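Local atomic coordinates of fibronectin-binding protein BBK32 (Borrelia burgdorferi, PDB entry 6N1L), a protein that binds host fibronectin and, through the domain described here, probably binds C1r and so inhibits the classical pathway of complement. Residues Gln25-Ile30 and Lys74-Tyr79. Sequence-based numbering, arbitrary orientation.
Sequences QTITKI and KTLLNY
Thr26 meets Leu76 where the two backbones come nearest, their CA atoms 6.0 Å apart, and the methyl CG2 of Thr26 does the touching. This methyl stands anti to the backbone N of its own residue and lies 4.0 Å from Leu76 CB, close also to the backbone N of Leu76. On the tightly packed side, Leu76 holds CG anti to its backbone N (chi1 173°) and spreads both methyls against Ile27: CG1 of Ile27 sits 3.8 Å from Leu76 CD1 and equally far from CD2. Ile30 adds a looser apolar neighbour, its CD1 4.4 Å from Leu76 CD2. The segment axes approach to 9.6 Å and run at 163° to each other, a nearly antiparallel packing of helix 9-44 on helix 66-87 inside an all-helical bundle. The centre of the contact lies about 4 Å from the centre of the chain, and helices 93-117 and 122-147 close the apolar side, Ile109 touching Leu76 while Ile133 touches Ile27 and Ile30. Toward the more open side, where Thr75 and Tyr79 are partly exposed, the contacts are to a hydroxyl oxygen and not between apolar side chains. Thr75 offers its methyl CG2 to Thr26 OG1 at 3.8 Å, and Tyr79 brings the CD2-CE2 edge of its ring to the same oxygen, which lies near the ring plane, 3.7 Å from CE2. Both partners are carbons, so these are van der Waals contacts; the hydroxyl of Thr26 is hydrogen-bonded to Ser22 O in its own helix, and likewise that of Thr75 to Lys71 O.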
loop_
_atom_site.group_PDB
_atom_site.type_symbol
_atom_site.label_atom_id
_atom_site.label_comp_id
_atom_site.label_asym_id
_atom_site.label_seq_id
_atom_site.Cartn_x
_atom_site.Cartn_y
_atom_site.Cartn_z
ATOM N N GLN A 25 0.007 6.333 4.394
ATOM C CA GLN A 25 0.554 7.175 3.330
ATOM C C GLN A 25 1.120 6.345 2.183
ATOM O O GLN A 25 0.982 6.721 1.010
ATOM C CB GLN A 25 1.649 8.090 3.898
ATOM C CG GLN A 25 1.176 9.078 4.951
ATOM C CD GLN A 25 0.273 10.161 4.391
ATOM O OE1 GLN A 25 -0.907 9.928 4.110
ATOM N NE2 GLN A 25 0.827 11.359 4.221
ATOM N N THR A 26 1.813 5.246 2.504
ATOM C CA THR A 26 2.400 4.401 1.475
ATOM C C THR A 26 1.323 3.749 0.616
ATOM O O THR A 26 1.471 3.665 -0.607
ATOM C CB THR A 26 3.303 3.345 2.107
ATOM O OG1 THR A 26 4.271 3.993 2.956
ATOM C CG2 THR A 26 4.016 2.526 1.052
ATOM N N ILE A 27 0.251 3.252 1.240
ATOM C CA ILE A 27 -0.856 2.712 0.458
ATOM C C ILE A 27 -1.414 3.774 -0.475
ATOM O O ILE A 27 -1.687 3.507 -1.646
ATOM C CB ILE A 27 -1.946 2.143 1.382
ATOM C CG1 ILE A 27 -1.393 0.897 2.068
ATOM C CG2 ILE A 27 -3.197 1.821 0.546
ATOM C CD1 ILE A 27 -2.336 0.269 3.123
ATOM N N THR A 28 -1.593 4.999 0.023
ATOM C CA THR A 28 -2.132 6.047 -0.837
ATOM C C THR A 28 -1.197 6.301 -2.012
ATOM O O THR A 28 -1.653 6.484 -3.149
ATOM C CB THR A 28 -2.371 7.327 -0.028
ATOM O OG1 THR A 28 -3.279 7.052 1.053
ATOM C CG2 THR A 28 -2.969 8.417 -0.892
ATOM N N LYS A 29 0.116 6.251 -1.766
ATOM C CA LYS A 29 1.095 6.413 -2.841
ATOM C C LYS A 29 0.953 5.314 -3.892
ATOM O O LYS A 29 0.985 5.591 -5.102
ATOM C CB LYS A 29 2.506 6.416 -2.256
ATOM C CG LYS A 29 3.611 6.625 -3.282
ATOM C CD LYS A 29 4.972 6.411 -2.631
ATOM C CE LYS A 29 6.104 6.627 -3.626
ATOM N NZ LYS A 29 7.431 6.309 -3.018
ATOM N N ILE A 30 0.776 4.062 -3.448
ATOM C CA ILE A 30 0.600 2.957 -4.382
ATOM C C ILE A 30 -0.684 3.142 -5.185
ATOM O O ILE A 30 -0.705 2.932 -6.402
ATOM C CB ILE A 30 0.599 1.607 -3.643
ATOM C CG1 ILE A 30 1.964 1.312 -3.012
ATOM C CG2 ILE A 30 0.268 0.486 -4.611
ATOM C CD1 ILE A 30 1.925 0.162 -1.948
ATOM N N LYS A 74 7.580 -3.193 -0.131
ATOM C CA LYS A 74 8.535 -3.444 0.952
ATOM C C LYS A 74 8.496 -2.329 1.982
ATOM O O LYS A 74 8.570 -2.595 3.190
ATOM C CB LYS A 74 9.945 -3.640 0.398
ATOM C CG LYS A 74 10.168 -5.058 -0.134
ATOM C CD LYS A 74 9.512 -6.113 0.780
ATOM C CE LYS A 74 9.774 -7.544 0.299
ATOM N NZ LYS A 74 9.245 -8.605 1.232
ATOM N N THR A 75 8.358 -1.076 1.535
ATOM C CA THR A 75 8.197 0.034 2.467
ATOM C C THR A 75 6.954 -0.172 3.336
ATOM O O THR A 75 7.001 -0.016 4.563
ATOM C CB THR A 75 8.097 1.355 1.709
ATOM O OG1 THR A 75 9.333 1.628 1.024
ATOM C CG2 THR A 75 7.773 2.494 2.651
ATOM N N LEU A 76 5.840 -0.552 2.704
ATOM C CA LEU A 76 4.607 -0.813 3.452
ATOM C C LEU A 76 4.797 -1.938 4.469
ATOM O O LEU A 76 4.416 -1.799 5.639
ATOM C CB LEU A 76 3.475 -1.146 2.478
ATOM C CG LEU A 76 2.141 -1.620 3.072
ATOM C CD1 LEU A 76 1.561 -0.582 4.020
ATOM C CD2 LEU A 76 1.168 -1.875 1.927
ATOM N N LEU A 77 5.350 -3.074 4.036
ATOM C CA LEU A 77 5.593 -4.187 4.948
ATOM C C LEU A 77 6.465 -3.757 6.123
ATOM O O LEU A 77 6.161 -4.054 7.290
ATOM C CB LEU A 77 6.240 -5.349 4.198
ATOM C CG LEU A 77 6.476 -6.644 4.973
ATOM C CD1 LEU A 77 5.174 -7.161 5.629
ATOM C CD2 LEU A 77 7.117 -7.710 4.088
ATOM N N ASN A 78 7.559 -3.052 5.831
ATOM C CA ASN A 78 8.471 -2.655 6.901
ATOM C C ASN A 78 7.776 -1.777 7.936
ATOM O O ASN A 78 7.973 -1.965 9.143
ATOM C CB ASN A 78 9.692 -1.943 6.317
ATOM C CG ASN A 78 10.624 -2.893 5.589
ATOM O OD1 ASN A 78 10.528 -4.108 5.740
ATOM N ND2 ASN A 78 11.553 -2.334 4.802
ATOM N N TYR A 79 6.957 -0.815 7.492
ATOM C CA TYR A 79 6.241 0.024 8.447
ATOM C C TYR A 79 5.326 -0.822 9.331
ATOM O O TYR A 79 5.249 -0.601 10.548
ATOM C CB TYR A 79 5.432 1.099 7.720
ATOM C CG TYR A 79 6.232 2.320 7.293
ATOM C CD1 TYR A 79 7.128 2.934 8.168
ATOM C CD2 TYR A 79 6.092 2.858 6.016
ATOM C CE1 TYR A 79 7.859 4.053 7.780
ATOM C CE2 TYR A 79 6.815 3.968 5.620
ATOM C CZ TYR A 79 7.695 4.564 6.504
ATOM O OH TYR A 79 8.409 5.669 6.106
#